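Local atomic coordinates of nucleoporin NUP159 (Saccharomyces cerevisiae, PDB entry 1XIP), a protein that forms part of the nuclear pore complex and, through its N-terminal beta-propeller domain, tethers the helicase Dbp5 to the pore for mRNA export. Residues N47-F52 and G63-L68; L142-L148 and Q160-T166. Residues are numbered along the deposited sequence.

Contact 1 (N47-F52 and G63-L68); sequences NSKSLF and GELQLL
Residues 63-64 end a strand antiparallel to 51-52, and 65-68 begin a helix. Gly63 and Phe52 form a hydrogen-bonded pair: Gly63 N donates a hydrogen bond to Phe52 O (2.9 Å) and Phe52 N to Gly63 O (3.0 Å). The Phe52 ring, chi1 p, lies over Gly63; a CB there would clash with Phe52 CZ. Glu64, the helix N-cap residue, makes a non-hydrogen-bonded pair with Leu51 (CA-CA 4.7 Å). A water bridges Glu64 OE2 (2.5 Å) and Lys49 O (2.9 Å). Leu65 N donates a hydrogen bond to Ser50 O at 3.1 Å, nearly straight. Ser50 has positive phi and psi (58/54) and forms, with Leu51, a G1 bulge opposite Ser46. Leu65 CB packs on the backbone at Leu51 N (3.8 Å). Leu68 N closes the first helical turn onto Glu64 O (3.2 Å). Leu68 CD2 sits over the Phe52 ring face, 3.7 Å from its centroid, a CH-pi contact. This is a strand-to-helix junction at the end of a beta hairpin in a propeller blade.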
loop_
_atom_site.group_PDB
_atom_site.type_symbol
_atom_site.label_atom_id
_atom_site.label_comp_id
_atom_site.label_asym_id
_atom_site.label_seq_id
_atom_site.Cartn_x
_atom_site.Cartn_y
_atom_site.Cartn_z
ATOM N N ASN A 47 -11.812 -12.814 0.298
ATOM C CA ASN A 47 -12.413 -13.605 1.352
ATOM C C ASN A 47 -13.688 -14.337 0.922
ATOM O O ASN A 47 -14.046 -15.359 1.524
ATOM C CB ASN A 47 -12.690 -12.718 2.565
ATOM C CG ASN A 47 -11.426 -12.337 3.300
ATOM O OD1 ASN A 47 -10.807 -13.166 3.957
ATOM N ND2 ASN A 47 -11.032 -11.083 3.188
ATOM N N SER A 48 -14.371 -13.815 -0.107
ATOM C CA SER A 48 -15.618 -14.418 -0.589
ATOM C C SER A 48 -15.325 -15.627 -1.433
ATOM O O SER A 48 -16.035 -16.626 -1.368
ATOM C CB SER A 48 -16.428 -13.419 -1.423
ATOM O OG SER A 48 -15.771 -13.139 -2.653
ATOM N N LYS A 49 -14.298 -15.529 -2.262
ATOM C CA LYS A 49 -13.909 -16.644 -3.113
ATOM C C LYS A 49 -12.950 -17.597 -2.400
ATOM O O LYS A 49 -12.727 -18.714 -2.861
ATOM C CB LYS A 49 -13.263 -16.116 -4.387
ATOM C CG LYS A 49 -14.234 -15.738 -5.424
ATOM C CD LYS A 49 -13.547 -15.018 -6.554
ATOM C CE LYS A 49 -14.558 -14.315 -7.421
ATOM N NZ LYS A 49 -14.681 -12.924 -6.915
ATOM N N SER A 50 -12.381 -17.143 -1.285
ATOM C CA SER A 50 -11.296 -17.846 -0.597
ATOM C C SER A 50 -10.078 -18.071 -1.518
ATOM O O SER A 50 -9.621 -19.204 -1.687
ATOM C CB SER A 50 -11.789 -19.170 -0.000
ATOM O OG SER A 50 -11.134 -19.443 1.231
ATOM N N LEU A 51 -9.568 -16.998 -2.120
ATOM C CA LEU A 51 -8.434 -17.091 -3.036
ATOM C C LEU A 51 -7.420 -15.992 -2.751
ATOM O O LEU A 51 -7.737 -15.036 -2.060
ATOM C CB LEU A 51 -8.905 -16.990 -4.503
ATOM C CG LEU A 51 -9.870 -18.002 -5.106
ATOM C CD1 LEU A 51 -10.155 -17.622 -6.504
ATOM C CD2 LEU A 51 -9.352 -19.447 -5.069
ATOM N N PHE A 52 -6.202 -16.144 -3.286
ATOM C CA PHE A 52 -5.189 -15.075 -3.314
ATOM C C PHE A 52 -4.506 -15.021 -4.672
ATOM O O PHE A 52 -4.371 -16.054 -5.352
ATOM C CB PHE A 52 -4.125 -15.272 -2.232
ATOM C CG PHE A 52 -3.201 -16.447 -2.491
ATOM C CD1 PHE A 52 -1.941 -16.252 -3.094
ATOM C CD2 PHE A 52 -3.591 -17.734 -2.155
ATOM C CE1 PHE A 52 -1.103 -17.331 -3.364
ATOM C CE2 PHE A 52 -2.759 -18.806 -2.409
ATOM C CZ PHE A 52 -1.504 -18.603 -3.020
ATOM N N GLY A 63 -4.080 -18.763 -6.208
ATOM C CA GLY A 63 -4.133 -20.005 -5.395
ATOM C C GLY A 63 -5.228 -20.039 -4.312
ATOM O O GLY A 63 -5.858 -19.032 -4.025
ATOM N N GLU A 64 -5.458 -21.205 -3.722
ATOM C CA GLU A 64 -6.443 -21.354 -2.651
ATOM C C GLU A 64 -5.955 -20.725 -1.331
ATOM O O GLU A 64 -4.821 -20.963 -0.898
ATOM C CB GLU A 64 -6.742 -22.830 -2.427
ATOM C CG GLU A 64 -8.050 -23.320 -3.046
ATOM C CD GLU A 64 -9.309 -22.690 -2.412
ATOM O OE1 GLU A 64 -9.272 -22.253 -1.201
ATOM O OE2 GLU A 64 -10.348 -22.631 -3.131
ATOM N N LEU A 65 -6.808 -19.927 -0.691
ATOM C CA LEU A 65 -6.447 -19.229 0.538
ATOM C C LEU A 65 -6.230 -20.162 1.734
ATOM O O LEU A 65 -5.250 -20.010 2.471
ATOM C CB LEU A 65 -7.513 -18.198 0.885
ATOM C CG LEU A 65 -7.211 -16.815 1.477
ATOM C CD1 LEU A 65 -8.393 -16.392 2.348
ATOM C CD2 LEU A 65 -5.908 -16.723 2.245
ATOM N N GLN A 66 -7.137 -21.112 1.950
ATOM C CA GLN A 66 -6.977 -22.070 3.055
ATOM C C GLN A 66 -5.641 -22.800 2.940
ATOM O O GLN A 66 -5.016 -23.105 3.942
ATOM C CB GLN A 66 -8.123 -23.080 3.096
ATOM C CG GLN A 66 -8.164 -23.968 4.341
ATOM C CD GLN A 66 -8.324 -23.177 5.640
ATOM O OE1 GLN A 66 -7.459 -23.232 6.521
ATOM N NE2 GLN A 66 -9.429 -22.441 5.757
ATOM N N LEU A 67 -5.215 -23.053 1.703
ATOM C CA LEU A 67 -3.956 -23.721 1.426
ATOM C C LEU A 67 -2.787 -22.862 1.862
ATOM O O LEU A 67 -1.894 -23.332 2.562
ATOM C CB LEU A 67 -3.836 -24.049 -0.057
ATOM C CG LEU A 67 -3.537 -25.485 -0.493
ATOM C CD1 LEU A 67 -2.546 -26.142 0.453
ATOM C CD2 LEU A 67 -4.819 -26.311 -0.582
ATOM N N LEU A 68 -2.799 -21.600 1.476
ATOM C CA LEU A 68 -1.719 -20.701 1.832
ATOM C C LEU A 68 -1.622 -20.535 3.345
ATOM O O LEU A 68 -0.537 -20.592 3.918
ATOM C CB LEU A 68 -1.918 -19.358 1.146
ATOM C CG LEU A 68 -0.917 -18.254 1.436
ATOM C CD1 LEU A 68 0.462 -18.651 0.959
ATOM C CD2 LEU A 68 -1.400 -16.932 0.788
HETATM O O HOH W 1 -12.585 -21.588 -2.706
#

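Contact 2 (L142-L148 and Q160-T166); sequences LNSVNDL and QLAQNVT
Leu142 and Asn143 end one strand, and Asp147 and Leu148 start the next. Leu142, chi1 t and chi2 p, packs CD1 on Val165 CB (3.8 Å). Asn143 to Asn146 is a type I turn, closed by a hydrogen bond from Asn146 N to Asn143 O (3.2 Å). A second, Asn143 N to Asp147 O (3.1 Å), joins the two flanking strands. Asn146 (phi/psi 67/43, chi1 m) points its CA-to-CB bond toward 160-166, and Asn146 ND2 donates a hydrogen bond to Val165 O (2.7 Å). Asn146 O accepts a weak hydrogen bond from Asn164 N (2.8 Å). Asp147 and Gln163 form an antiparallel non-hydrogen-bonded pair (CA-CA 4.8 Å). Leu148 pairs with Ala162, side chains on the same face. Leu148 N donates to Ala162 O (3.0 Å), and Leu148 O accepts hydrogen bonds from both Leu161 N (2.7 Å) and Ala162 N (3.1 Å). Leu161 and Ala162 thus form a classic bulge opposite Leu148. Leu148 CB meets Ala162 CB (4.1 Å) and Val165 CG2 (3.9 Å). Leu148 and Val165 also touch Val177 of the next sheet. Together these are the second-to-third-strand turn and the third and fourth strands (147-152, 158-165) of a four-stranded antiparallel beta-propeller blade.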
loop_
_atom_site.group_PDB
_atom_site.type_symbol
_atom_site.label_atom_id
_atom_site.label_comp_id
_atom_site.label_asym_id
_atom_site.label_seq_id
_atom_site.Cartn_x
_atom_site.Cartn_y
_atom_site.Cartn_z
ATOM N N LEU A 142 -1.922 6.522 -11.802
ATOM C CA LEU A 142 -0.957 7.601 -11.800
ATOM C C LEU A 142 0.229 7.330 -12.716
ATOM O O LEU A 142 0.964 6.359 -12.548
ATOM C CB LEU A 142 -0.497 7.955 -10.396
ATOM C CG LEU A 142 0.586 9.044 -10.333
ATOM C CD1 LEU A 142 0.085 10.400 -10.862
ATOM C CD2 LEU A 142 1.080 9.173 -8.925
ATOM N N ASN A 143 0.393 8.246 -13.663
ATOM C CA ASN A 143 1.360 8.207 -14.743
ATOM C C ASN A 143 2.797 8.552 -14.350
ATOM O O ASN A 143 3.041 9.233 -13.338
ATOM C CB ASN A 143 0.932 9.274 -15.731
ATOM C CG ASN A 143 1.049 8.840 -17.117
ATOM O OD1 ASN A 143 2.095 8.370 -17.532
ATOM N ND2 ASN A 143 -0.024 8.995 -17.877
ATOM N N SER A 144 3.743 8.142 -15.194
ATOM C CA SER A 144 5.158 8.499 -15.033
ATOM C C SER A 144 5.425 9.952 -15.407
ATOM O O SER A 144 6.533 10.465 -15.210
ATOM C CB SER A 144 6.044 7.581 -15.873
ATOM O OG SER A 144 6.092 8.022 -17.219
ATOM N N VAL A 145 4.402 10.604 -15.944
ATOM C CA VAL A 145 4.490 12.001 -16.375
ATOM C C VAL A 145 3.603 12.857 -15.460
ATOM O O VAL A 145 3.310 14.026 -15.751
ATOM C CB VAL A 145 4.121 12.139 -17.898
ATOM C CG1 VAL A 145 2.626 12.273 -18.110
ATOM C CG2 VAL A 145 4.893 13.282 -18.556
ATOM N N ASN A 146 3.191 12.239 -14.348
ATOM C CA ASN A 146 2.366 12.868 -13.311
ATOM C C ASN A 146 0.950 13.218 -13.760
ATOM O O ASN A 146 0.444 14.312 -13.454
ATOM C CB ASN A 146 3.077 14.087 -12.704
ATOM C CG ASN A 146 4.404 13.729 -12.070
ATOM O OD1 ASN A 146 5.451 14.228 -12.482
ATOM N ND2 ASN A 146 4.373 12.853 -11.066
ATOM N N ASP A 147 0.319 12.291 -14.487
ATOM C CA ASP A 147 -1.053 12.458 -14.978
ATOM C C ASP A 147 -1.977 11.471 -14.276
ATOM O O ASP A 147 -1.837 10.257 -14.450
ATOM C CB ASP A 147 -1.113 12.186 -16.488
ATOM C CG ASP A 147 -0.739 13.400 -17.342
ATOM O OD1 ASP A 147 -0.593 14.520 -16.800
ATOM O OD2 ASP A 147 -0.575 13.317 -18.588
ATOM N N LEU A 148 -2.922 11.977 -13.488
ATOM C CA LEU A 148 -3.906 11.109 -12.833
ATOM C C LEU A 148 -5.101 10.854 -13.740
ATOM O O LEU A 148 -5.799 11.799 -14.129
ATOM C CB LEU A 148 -4.372 11.710 -11.510
ATOM C CG LEU A 148 -5.082 10.732 -10.580
ATOM C CD1 LEU A 148 -4.132 9.642 -10.162
ATOM C CD2 LEU A 148 -5.625 11.452 -9.372
ATOM N N GLN A 160 -9.468 11.958 -17.809
ATOM C CA GLN A 160 -8.301 12.584 -17.189
ATOM C C GLN A 160 -8.720 13.331 -15.930
ATOM O O GLN A 160 -9.532 14.249 -15.996
ATOM C CB GLN A 160 -7.610 13.532 -18.170
ATOM C CG GLN A 160 -6.100 13.378 -18.249
ATOM C CD GLN A 160 -5.668 11.988 -18.710
ATOM O OE1 GLN A 160 -6.420 11.287 -19.406
ATOM N NE2 GLN A 160 -4.461 11.582 -18.316
ATOM N N LEU A 161 -8.172 12.940 -14.784
ATOM C CA LEU A 161 -8.638 13.478 -13.513
ATOM C C LEU A 161 -7.862 14.692 -13.046
ATOM O O LEU A 161 -8.455 15.725 -12.738
ATOM C CB LEU A 161 -8.630 12.410 -12.427
ATOM C CG LEU A 161 -9.526 11.197 -12.646
ATOM C CD1 LEU A 161 -9.100 10.099 -11.712
ATOM C CD2 LEU A 161 -11.012 11.558 -12.462
ATOM N N ALA A 162 -6.538 14.573 -12.986
ATOM C CA ALA A 162 -5.710 15.662 -12.487
ATOM C C ALA A 162 -4.328 15.636 -13.100
ATOM O O ALA A 162 -3.998 14.727 -13.862
ATOM C CB ALA A 162 -5.623 15.620 -10.970
ATOM N N GLN A 163 -3.532 16.652 -12.770
ATOM C CA GLN A 163 -2.160 16.764 -13.252
ATOM C C GLN A 163 -1.211 17.143 -12.132
ATOM O O GLN A 163 -1.644 17.640 -11.080
ATOM C CB GLN A 163 -2.064 17.823 -14.335
ATOM C CG GLN A 163 -2.168 17.292 -15.735
ATOM C CD GLN A 163 -3.118 18.107 -16.566
ATOM O OE1 GLN A 163 -4.244 17.676 -16.829
ATOM N NE2 GLN A 163 -2.686 19.298 -16.966
ATOM N N ASN A 164 0.084 16.918 -12.378
ATOM C CA ASN A 164 1.150 17.292 -11.448
ATOM C C ASN A 164 1.078 16.577 -10.108
ATOM O O ASN A 164 1.582 17.080 -9.104
ATOM C CB ASN A 164 1.159 18.806 -11.231
ATOM C CG ASN A 164 1.544 19.565 -12.474
ATOM O OD1 ASN A 164 2.514 19.214 -13.149
ATOM N ND2 ASN A 164 0.792 20.618 -12.784
ATOM N N VAL A 165 0.451 15.401 -10.116
ATOM C CA VAL A 165 0.236 14.583 -8.938
ATOM C C VAL A 165 1.485 13.736 -8.718
ATOM O O VAL A 165 2.063 13.247 -9.688
ATOM C CB VAL A 165 -0.986 13.626 -9.166
ATOM C CG1 VAL A 165 -1.350 12.817 -7.888
ATOM C CG2 VAL A 165 -2.185 14.395 -9.694
ATOM N N THR A 166 1.900 13.557 -7.459
ATOM C CA THR A 166 3.017 12.658 -7.159
ATOM C C THR A 166 2.579 11.465 -6.320
ATOM O O THR A 166 3.233 10.431 -6.315
ATOM C CB THR A 166 4.206 13.387 -6.490
ATOM O OG1 THR A 166 3.765 14.043 -5.306
ATOM C CG2 THR A 166 4.701 14.534 -7.366
#

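At the heart of both contacts is the third strand of a four-stranded blade, paired with a neighbour. In contact 1 the partner is the second strand; in contact 2 it is the fourth. Contact 1 adds helix 65-73, contact 2 the end of the second strand and its turn. Their centres are about 34 Å apart, on opposite sides of the chain's centre. Both are partly buried. Only in contact 2 does the bulge lie between the two segments; that of contact 1 faces Ser46. Contact 1 packs an aromatic ring against a leucine; Leu65 and Leu68 also reach Tyr367 in another sheet. Contact 2 combines an asparagine side-chain hydrogen bond with aliphatic packing, while Gln160, Gln163 and Asn164 are exposed.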